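Local structure of CysQ, sulfite synthesis pathway protein (Bacteroides thetaiotaomicron VPI-5482, 3B8B) at residues D208-K211 against N215-L218; A251-A256 against G260-Q265. The protein probably converts adenosine 3',5'-bisphosphate to AMP and phosphate as a magnesium-dependent phosphatase of the inositol monophosphatase superfamily. All coordinates share one frame; numbering follows the deposited sequence. Where two conformers were deposited one is given.

Interaction 1 of 2, residues D208-K211 against N215-L218; sequences DLKK and NVEL. With SO4 (sulfate ion), chain C.
The extended side chain of Lys210 crosses that of Leu218 at about a right angle, its CE resting 3.6 Å from Leu218 CD2 and 4.0 Å from Leu218 CG. The methylene next to the ammonium group therefore does the touching. With CG anti to the carbonyl carbon (chi1 -71°) and the chain straight beyond it, Lys210 runs out alongside the strand, CE beside the leucine and NZ turned off from its CD2.

Val216 meets the root of the same lysine. Its CG1 lies 4.1 Å from Lys210 O and its CG2 4.3 Å from Lys210 CG, so one branch meets the helix backbone and the other the first part of the side chain. The lysine-leucine touch is close and the valine touches are looser; all are van der Waals contacts at the surface.

The two segments belong to the beta-alpha-beta unit formed by strand 189-193, helix 200-212 and strand 216-220, whose two strands run parallel. Strand alternation turns Val216 and Leu218 to the helix and Glu217 to the other side, where its OE1 is hydrogen-bonded to His188 NE2. Leu209, one residue before the lysine, packs on Ala191 of the neighbouring strand.

At the turn before the strand, a sulfate, probably from the crystallisation liquor, accepts a hydrogen bond from the backbone: Asn215 N lies 2.7 Å from sulfate O2, at a bent N-H...O angle of 143°. Asn215 CB stands 3.3 Å from that same sulfate O2, and His213 ND1 gives the anion a further hydrogen bond.

Interaction 2 of 2, residues A251-A256 against G260-Q265; sequences AGHAIA and GMEVYQ
Helix 251-256 and strand 261-265 run at 137° to each other with axes 7.1 Å apart, and the chain turns between them so tightly that Ala256 O accepts a hydrogen bond from Met261 N at 2.8 Å, the donor lying above the carbonyl plane. Gly260, with positive phi, ends the helix in a Schellman motif; a CB there would be jammed against the preceding carbonyl oxygen. Beside this turn Ala256 CB packs 4.0 Å from CB of Met261, a selenomethionine, and 4.2 Å from Val263 CG2.

His253 makes the polar and the ring contacts. CG anti to the backbone N (chi1 -171°) swings its ring to the strand, where Val263 CB stands over the centre of one face in a CH-pi contact, 3.6 Å from the ring centroid. At the ring edge, NE2 donates to Glu262 OE1 at 2.7 Å, a short but bent bond, with ring and carboxylate planes 87° apart. Glu262 starts away from the helix and bends at chi2, which brings the carboxylate back; OE1 also takes Val263 N at 2.9 Å through its anti lone pair. Tyr274 OH, hydrogen-bonded to His253 ND1, helps fix the ring.

A leucine in place of His253 takes away the NE2 donor and the ring, and would probably leave the Glu262 carboxylate less firmly fixed and Tyr274 OH without its mate. The helix lies between strand 131-139 of the large sheet and the sheet of strands 261-265 and 280-288, as in the layered alpha-beta-alpha-beta-alpha sandwich of the family, with predicted magnesium ligand Asp248 near its start. His253 and Val263 N at OE1 and Arg257 at OE2 grip both carboxylate oxygens, which is likely to keep the buried group ionised.

In the fold
After helices 20-43 and 59-75 the chain builds the six-stranded mixed sheet, then enters strand 189-193 and helix 200-212. Interaction 1 closes the short turn from that helix into strand 216-220, completing the crossover at the periphery. Helix 225-232 and strands 238-240 and 244-245 follow before helix 246-258, and interaction 2 closes the turn from that helix into strand 261-265, near the centre of the chain. The two loops lie in series, neither enclosing nor crossing the other, with centres about 22 Å apart and nearest atoms about 12 Å apart. Helix 225-232, which lies between them in sequence, packs on Ala256 and Met261 of interaction 2.

Interaction 1 of 2, residues D208-K211 against N215-L218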
loop_
_atom_site.group_PDB
_atom_site.type_symbol
_atom_site.label_atom_id
_atom_site.label_comp_id
_atom_site.label_asym_id
_atom_site.label_seq_id
_atom_site.Cartn_x
_atom_site.Cartn_y
_atom_site.Cartn_z
ATOM N N ASP A 208 19.330 17.282 -2.869
ATOM C CA ASP A 208 20.429 16.675 -3.604
ATOM C C ASP A 208 19.987 16.104 -4.960
ATOM O O ASP A 208 20.709 16.270 -5.972
ATOM C CB ASP A 208 21.086 15.573 -2.782
ATOM C CG ASP A 208 22.484 15.269 -3.260
ATOM O OD1 ASP A 208 23.256 16.223 -3.468
ATOM O OD2 ASP A 208 22.782 14.071 -3.442
ATOM N N LEU A 209 18.828 15.451 -4.989
ATOM C CA LEU A 209 18.262 14.954 -6.274
ATOM C C LEU A 209 18.087 16.134 -7.231
ATOM O O LEU A 209 18.364 16.031 -8.432
ATOM C CB LEU A 209 16.915 14.265 -6.090
ATOM C CG LEU A 209 16.842 12.894 -5.428
ATOM C CD1 LEU A 209 15.403 12.501 -5.179
ATOM C CD2 LEU A 209 17.634 11.837 -6.229
ATOM N N LYS A 210 17.609 17.251 -6.701
ATOM C CA LYS A 210 17.331 18.432 -7.537
ATOM C C LYS A 210 18.608 18.997 -8.123
ATOM O O LYS A 210 18.612 19.524 -9.235
ATOM C CB LYS A 210 16.591 19.499 -6.742
ATOM C CG LYS A 210 15.141 19.142 -6.415
ATOM C CD LYS A 210 14.566 20.094 -5.405
ATOM C CE LYS A 210 13.059 20.025 -5.354
ATOM N NZ LYS A 210 12.502 21.020 -4.355
ATOM N N LYS A 211 19.699 18.893 -7.371
ATOM C CA LYS A 211 21.008 19.327 -7.857
ATOM C C LYS A 211 21.575 18.346 -8.895
ATOM O O LYS A 211 22.227 18.774 -9.849
ATOM C CB LYS A 211 21.972 19.480 -6.674
ATOM C CG LYS A 211 23.252 20.174 -7.048
ATOM C CD LYS A 211 24.291 20.157 -5.925
ATOM C CE LYS A 211 25.645 20.682 -6.447
ATOM N NZ LYS A 211 25.486 21.714 -7.552
ATOM N N ASN A 215 16.609 18.124 -15.181
ATOM C CA ASN A 215 15.241 18.261 -15.688
ATOM C C ASN A 215 14.256 17.707 -14.657
ATOM O O ASN A 215 13.372 16.899 -14.966
ATOM C CB ASN A 215 15.122 17.505 -17.018
ATOM C CG ASN A 215 14.077 18.093 -17.963
ATOM O OD1 ASN A 215 13.922 17.627 -19.112
ATOM N ND2 ASN A 215 13.397 19.138 -17.519
ATOM N N VAL A 216 14.358 18.179 -13.434
ATOM C CA VAL A 216 13.647 17.570 -12.329
ATOM C C VAL A 216 12.234 18.152 -12.114
ATOM O O VAL A 216 12.017 19.368 -12.253
ATOM C CB VAL A 216 14.482 17.717 -11.040
ATOM C CG1 VAL A 216 14.746 19.202 -10.707
ATOM C CG2 VAL A 216 13.826 16.945 -9.871
ATOM N N GLU A 217 11.304 17.263 -11.780
ATOM C CA GLU A 217 9.967 17.626 -11.323
ATOM C C GLU A 217 9.660 16.888 -10.017
ATOM O O GLU A 217 10.009 15.732 -9.861
ATOM C CB GLU A 217 8.906 17.268 -12.373
ATOM C CG GLU A 217 7.449 17.627 -11.956
ATOM C CD GLU A 217 6.371 17.040 -12.857
ATOM O OE1 GLU A 217 6.686 16.156 -13.687
ATOM O OE2 GLU A 217 5.180 17.426 -12.708
ATOM N N LEU A 218 8.980 17.568 -9.106
ATOM C CA LEU A 218 8.460 16.949 -7.892
ATOM C C LEU A 218 6.950 16.829 -8.027
ATOM O O LEU A 218 6.312 17.764 -8.471
ATOM C CB LEU A 218 8.790 17.799 -6.673
ATOM C CG LEU A 218 10.060 17.424 -5.917
ATOM C CD1 LEU A 218 9.842 16.104 -5.139
ATOM C CD2 LEU A 218 11.252 17.327 -6.907
HETATM S S SO4 C . 17.208 14.573 -15.781
HETATM O O1 SO4 C . 16.183 13.950 -16.645
HETATM O O2 SO4 C . 16.563 15.474 -14.845
HETATM O O3 SO4 C . 17.945 13.502 -15.070
HETATM O O4 SO4 C . 18.117 15.351 -16.627
#

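Interaction 2 of 2, residues A251-A256 against G260-Q265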
loop_
_atom_site.group_PDB
_atom_site.type_symbol
_atom_site.label_atom_id
_atom_site.label_comp_id
_atom_site.label_asym_id
_atom_site.label_seq_id
_atom_site.Cartn_x
_atom_site.Cartn_y
_atom_site.Cartn_z
ATOM N N ALA A 251 2.344 -3.838 1.235
ATOM C CA ALA A 251 1.526 -4.046 0.051
ATOM C C ALA A 251 2.142 -3.367 -1.178
ATOM O O ALA A 251 2.289 -3.985 -2.238
ATOM C CB ALA A 251 0.075 -3.559 0.296
ATOM N N GLY A 252 2.500 -2.098 -1.022
ATOM C CA GLY A 252 3.102 -1.348 -2.111
ATOM C C GLY A 252 4.421 -1.953 -2.557
ATOM O O GLY A 252 4.763 -1.943 -3.745
ATOM N N HIS A 253 5.159 -2.501 -1.613
ATOM C CA HIS A 253 6.455 -3.124 -1.876
ATOM C C HIS A 253 6.270 -4.361 -2.766
ATOM O O HIS A 253 7.013 -4.558 -3.716
ATOM C CB HIS A 253 7.103 -3.425 -0.524
ATOM C CG HIS A 253 8.517 -3.883 -0.586
ATOM N ND1 HIS A 253 9.268 -4.004 0.552
ATOM C CD2 HIS A 253 9.314 -4.257 -1.614
ATOM C CE1 HIS A 253 10.481 -4.433 0.238
ATOM N NE2 HIS A 253 10.537 -4.601 -1.074
ATOM N N ALA A 254 5.250 -5.185 -2.501
ATOM C CA ALA A 254 4.971 -6.312 -3.382
ATOM C C ALA A 254 4.649 -5.834 -4.796
ATOM O O ALA A 254 5.091 -6.419 -5.787
ATOM C CB ALA A 254 3.812 -7.156 -2.817
ATOM N N ILE A 255 3.849 -4.780 -4.865
ATOM C CA ILE A 255 3.437 -4.193 -6.127
ATOM C C ILE A 255 4.666 -3.666 -6.876
ATOM O O ILE A 255 4.885 -3.957 -8.059
ATOM C CB ILE A 255 2.324 -3.144 -5.910
ATOM C CG1 ILE A 255 1.040 -3.851 -5.437
ATOM C CG2 ILE A 255 2.082 -2.331 -7.188
ATOM C CD1 ILE A 255 0.083 -2.900 -4.676
ATOM N N ALA A 256 5.489 -2.924 -6.164
ATOM C CA ALA A 256 6.719 -2.393 -6.750
ATOM C C ALA A 256 7.601 -3.506 -7.331
ATOM O O ALA A 256 8.070 -3.426 -8.484
ATOM C CB ALA A 256 7.455 -1.602 -5.674
ATOM N N GLY A 260 9.012 -4.407 -11.476
ATOM C CA GLY A 260 10.405 -4.217 -11.785
ATOM C C GLY A 260 11.110 -3.179 -10.943
ATOM O O GLY A 260 12.245 -2.780 -11.251
HETATM N N MSE A 261 10.441 -2.751 -9.872
HETATM C CA MSE A 261 10.976 -1.762 -8.959
HETATM C C MSE A 261 11.389 -2.482 -7.670
HETATM O O MSE A 261 11.288 -3.706 -7.565
HETATM C CB MSE A 261 9.946 -0.650 -8.645
HETATM C CG MSE A 261 9.161 -0.151 -9.832
HETATM SE SE MSE A 261 10.256 0.673 -11.228
HETATM C CE MSE A 261 8.869 0.648 -12.671
ATOM N N GLU A 262 11.848 -1.717 -6.691
ATOM C CA GLU A 262 12.238 -2.270 -5.402
ATOM C C GLU A 262 12.112 -1.186 -4.333
ATOM O O GLU A 262 12.138 0.009 -4.650
ATOM C CB GLU A 262 13.652 -2.829 -5.483
ATOM C CG GLU A 262 14.160 -3.598 -4.285
ATOM C CD GLU A 262 13.254 -4.723 -3.881
ATOM O OE1 GLU A 262 12.319 -4.456 -3.111
ATOM O OE2 GLU A 262 13.516 -5.867 -4.288
ATOM N N VAL A 263 11.916 -1.618 -3.092
ATOM C CA VAL A 263 11.843 -0.706 -1.952
ATOM C C VAL A 263 13.068 -1.034 -1.069
ATOM O O VAL A 263 13.065 -1.994 -0.275
ATOM C CB VAL A 263 10.534 -0.832 -1.149
ATOM C CG1 VAL A 263 10.497 0.209 -0.017
ATOM C CG2 VAL A 263 9.321 -0.678 -2.079
ATOM N N TYR A 264 14.116 -0.244 -1.246
ATOM C CA TYR A 264 15.394 -0.457 -0.557
ATOM C C TYR A 264 15.403 0.210 0.808
ATOM O O TYR A 264 14.834 1.311 0.984
ATOM C CB TYR A 264 16.553 0.125 -1.389
ATOM C CG TYR A 264 16.771 -0.610 -2.681
ATOM C CD1 TYR A 264 17.414 -1.842 -2.692
ATOM C CD2 TYR A 264 16.291 -0.108 -3.895
ATOM C CE1 TYR A 264 17.589 -2.540 -3.866
ATOM C CE2 TYR A 264 16.469 -0.807 -5.076
ATOM C CZ TYR A 264 17.110 -1.999 -5.064
ATOM O OH TYR A 264 17.300 -2.736 -6.218
ATOM N N GLN A 265 16.095 -0.411 1.754
ATOM C CA GLN A 265 16.533 0.290 2.954
ATOM C C GLN A 265 17.505 1.379 2.491
ATOM O O GLN A 265 18.501 1.099 1.824
ATOM C CB GLN A 265 17.188 -0.671 3.933
ATOM C CG GLN A 265 16.246 -1.732 4.491
ATOM C CD GLN A 265 16.973 -2.673 5.427
ATOM O OE1 GLN A 265 17.646 -2.221 6.381
ATOM N NE2 GLN A 265 16.892 -3.985 5.160
#